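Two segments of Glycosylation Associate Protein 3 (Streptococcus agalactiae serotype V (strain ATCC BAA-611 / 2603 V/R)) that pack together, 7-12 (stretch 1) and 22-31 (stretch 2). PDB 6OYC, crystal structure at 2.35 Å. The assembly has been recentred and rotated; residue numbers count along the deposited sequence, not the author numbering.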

# COMPACT_ATOMS: atom_id res chain seq x y z
N ILE C 7 4.44 -1.26 -7.12
CA ILE C 7 5.40 -0.46 -7.86
C ILE C 7 4.72 0.84 -8.26
O ILE C 7 3.67 0.83 -8.91
CB ILE C 7 5.91 -1.25 -9.09
CG1 ILE C 7 6.83 -2.38 -8.65
CG2 ILE C 7 6.62 -0.38 -10.02
CD1 ILE C 7 6.72 -3.62 -9.58
N TYR C 8 5.33 1.96 -7.88
CA TYR C 8 4.71 3.28 -7.93
C TYR C 8 5.47 4.21 -8.85
O TYR C 8 6.69 4.10 -9.03
CB TYR C 8 4.63 3.88 -6.51
CG TYR C 8 3.76 3.06 -5.59
CD1 TYR C 8 2.40 3.29 -5.51
CD2 TYR C 8 4.31 2.06 -4.80
CE1 TYR C 8 1.59 2.53 -4.67
CE2 TYR C 8 3.52 1.31 -3.96
CZ TYR C 8 2.16 1.54 -3.90
OH TYR C 8 1.38 0.78 -3.05
N TRP C 9 4.74 5.16 -9.44
CA TRP C 9 5.33 6.15 -10.34
C TRP C 9 5.98 7.25 -9.51
O TRP C 9 5.30 7.96 -8.76
CB TRP C 9 4.26 6.71 -11.28
CG TRP C 9 4.71 7.74 -12.27
CD1 TRP C 9 5.90 8.43 -12.28
CD2 TRP C 9 3.98 8.22 -13.40
NE1 TRP C 9 5.94 9.30 -13.34
CE2 TRP C 9 4.77 9.19 -14.05
CE3 TRP C 9 2.71 7.93 -13.93
CZ2 TRP C 9 4.36 9.86 -15.19
CZ3 TRP C 9 2.30 8.60 -15.07
CH2 TRP C 9 3.12 9.56 -15.68
N ASP C 10 7.30 7.39 -9.64
CA ASP C 10 8.07 8.44 -8.99
C ASP C 10 8.33 9.60 -9.96
O ASP C 10 8.44 9.40 -11.18
CB ASP C 10 9.37 7.87 -8.47
CG ASP C 10 9.92 8.65 -7.34
OD1 ASP C 10 10.60 9.66 -7.60
OD2 ASP C 10 9.65 8.27 -6.18
N ASP C 11 8.44 10.82 -9.43
CA ASP C 11 8.57 11.98 -10.32
C ASP C 11 10.00 12.26 -10.75
O ASP C 11 10.20 13.16 -11.58
CB ASP C 11 8.00 13.23 -9.66
CG ASP C 11 8.46 13.40 -8.25
OD1 ASP C 11 8.96 12.40 -7.68
OD2 ASP C 11 8.33 14.53 -7.72
N PHE C 12 10.98 11.52 -10.23
CA PHE C 12 12.38 11.74 -10.58
C PHE C 12 12.82 10.97 -11.83
O PHE C 12 12.48 9.79 -12.00
CB PHE C 12 13.26 11.35 -9.39
CG PHE C 12 14.68 11.18 -9.75
CD1 PHE C 12 15.45 12.28 -10.09
CD2 PHE C 12 15.25 9.92 -9.79
CE1 PHE C 12 16.75 12.13 -10.45
CE2 PHE C 12 16.57 9.76 -10.14
CZ PHE C 12 17.32 10.86 -10.47
N LYS C 22 0.56 18.00 -18.01
CA LYS C 22 0.37 18.40 -16.62
C LYS C 22 0.26 17.14 -15.77
O LYS C 22 -0.67 16.35 -15.93
CB LYS C 22 -0.85 19.30 -16.49
CG LYS C 22 -0.73 20.54 -17.38
CD LYS C 22 -1.98 21.39 -17.42
CE LYS C 22 -1.71 22.68 -18.18
NZ LYS C 22 -2.95 23.41 -18.52
N LEU C 23 1.26 16.92 -14.93
CA LEU C 23 1.28 15.80 -14.00
C LEU C 23 1.09 16.29 -12.59
O LEU C 23 1.74 17.25 -12.16
CB LEU C 23 2.57 15.00 -14.08
CG LEU C 23 2.85 14.24 -15.38
CD1 LEU C 23 4.32 13.89 -15.39
CD2 LEU C 23 1.96 13.00 -15.52
N GLN C 24 0.20 15.64 -11.86
CA GLN C 24 -0.00 15.96 -10.46
C GLN C 24 0.21 14.69 -9.65
O GLN C 24 -0.38 13.65 -9.96
CB GLN C 24 -1.39 16.53 -10.24
CG GLN C 24 -1.73 16.57 -8.79
CD GLN C 24 -2.75 17.61 -8.46
OE1 GLN C 24 -2.67 18.25 -7.41
NE2 GLN C 24 -3.73 17.80 -9.36
N PHE C 25 1.05 14.79 -8.61
CA PHE C 25 1.38 13.67 -7.73
C PHE C 25 0.51 13.78 -6.49
O PHE C 25 0.85 14.49 -5.54
CB PHE C 25 2.87 13.63 -7.41
CG PHE C 25 3.69 13.27 -8.60
CD1 PHE C 25 3.96 14.23 -9.58
CD2 PHE C 25 4.12 11.97 -8.79
CE1 PHE C 25 4.67 13.90 -10.72
CE2 PHE C 25 4.84 11.63 -9.93
CZ PHE C 25 5.11 12.59 -10.90
N LEU C 26 -0.63 13.09 -6.53
CA LEU C 26 -1.61 13.07 -5.46
C LEU C 26 -1.38 11.81 -4.63
O LEU C 26 -1.80 10.71 -5.01
CB LEU C 26 -3.03 13.08 -6.03
CG LEU C 26 -3.38 14.41 -6.68
CD1 LEU C 26 -4.60 14.28 -7.57
CD2 LEU C 26 -3.58 15.48 -5.61
N GLY C 27 -0.72 11.99 -3.48
CA GLY C 27 -0.43 10.88 -2.61
C GLY C 27 0.58 9.95 -3.24
O GLY C 27 1.70 10.36 -3.56
N LYS C 28 0.20 8.70 -3.45
CA LYS C 28 1.04 7.77 -4.19
C LYS C 28 0.66 7.70 -5.66
O LYS C 28 1.41 7.11 -6.44
CB LYS C 28 0.96 6.37 -3.55
CG LYS C 28 1.70 6.31 -2.20
CD LYS C 28 1.80 4.90 -1.62
CE LYS C 28 0.51 4.51 -0.91
NZ LYS C 28 0.65 3.25 -0.13
N SER C 29 -0.45 8.29 -6.07
CA SER C 29 -0.95 8.19 -7.42
C SER C 29 -0.55 9.41 -8.25
O SER C 29 -0.11 10.43 -7.73
CB SER C 29 -2.47 8.03 -7.41
OG SER C 29 -2.83 6.93 -6.61
N VAL C 30 -0.71 9.28 -9.57
CA VAL C 30 -0.32 10.31 -10.52
C VAL C 30 -1.49 10.61 -11.44
O VAL C 30 -2.04 9.71 -12.09
CB VAL C 30 0.93 9.89 -11.33
CG1 VAL C 30 1.41 11.05 -12.18
CG2 VAL C 30 2.03 9.41 -10.40
N CYS C 31 -1.88 11.88 -11.50
CA CYS C 31 -2.91 12.35 -12.44
C CYS C 31 -2.25 12.99 -13.66
O CYS C 31 -1.44 13.92 -13.53
CB CYS C 31 -3.87 13.33 -11.76
SG CYS C 31 -5.14 14.02 -12.90
O HOH W 1 2.09 5.69 -8.74

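No direct hydrogen bond joins the two stretches. They are held by apolar and aromatic contacts, which bury 396 Å² counted over both sides, and by one bridging water. Stretch 2 is a hairpin, and the residues it offers to stretch 1 are L23, F25, K28 and V30. The alternation is that of extended strands: K22, Q24 and L26 make no contact, while L23 and F25 direct their CA-to-CB bonds toward stretch 1.

L23 comes first. With chi1 at -66° and chi2 at 163°, its CD2 lies 3.6 Å from CH2 of W9, at the far end of the indole. The approach is oblique to the ring, and a branched aliphatic side chain gives this apolar end of the tryptophan a nonpolar neighbour. Q24, although it does not reach stretch 1, pairs the hairpin strands: its N donates to C31 O at 2.9 Å, and C31 N donates to Q24 O at 2.8 Å.

F25 has the largest area covered on the stretch 2 side, 71 Å². Its ring is used in two ways, by its edge and by its face. Its edge points at the face of the five-membered ring of W9, with centroids 5.5 Å apart and planes at 86°, a nearly perpendicular edge-to-face pair; the closest side-chain atoms are F25 CE2 and W9 CD1, at 4.1 Å. Its own face receives D11, whose CB stands 3.6 Å from the F25 ring centroid and 28° off the normal, a CH-pi contact in which D11 CB comes within 3.2 Å of F25 CZ. The aspartate thus contributes its methylene to the contact. W9 O lies near the plane of the phenyl ring, 3.9 Å from F25 CE2.

A type II' turn from L26 to S29 then reverses the chain, closed by S29 N donating to L26 O at 3.0 Å. G27, with phi/psi of 68/-119, occupies a position where positive phi by itself favours glycine.

K28 uses its aliphatic length. Its CD sits 4.2 Å from the centroid of the Y8 ring and 24° off the normal, so the methylene covers one face; the closest pair, K28 CD and Y8 CE1, is 3.9 Å apart. The polar ends need nothing from this contact, since K28 NZ and Y8 OH are both hydrogen-bonded elsewhere in the structure. The K28 backbone supplies the polar link: water 1 accepts from W9 N at 2.8 Å and donates to K28 O at 2.8 Å, satisfying both groups across the gap.

S29 points away, and V30 turns back toward stretch 1. Its two methyls meet different parts of W9. V30 CG1 lies 3.8 Å from the centroid of the six-membered ring, only 13° off the normal, while V30 CG2 is 3.6 Å from W9 CB. A compact beta-branched residue fits this buried site, and W9, with 99 Å² covered, is the hub that L23, F25 and V30 share. C31 points away again.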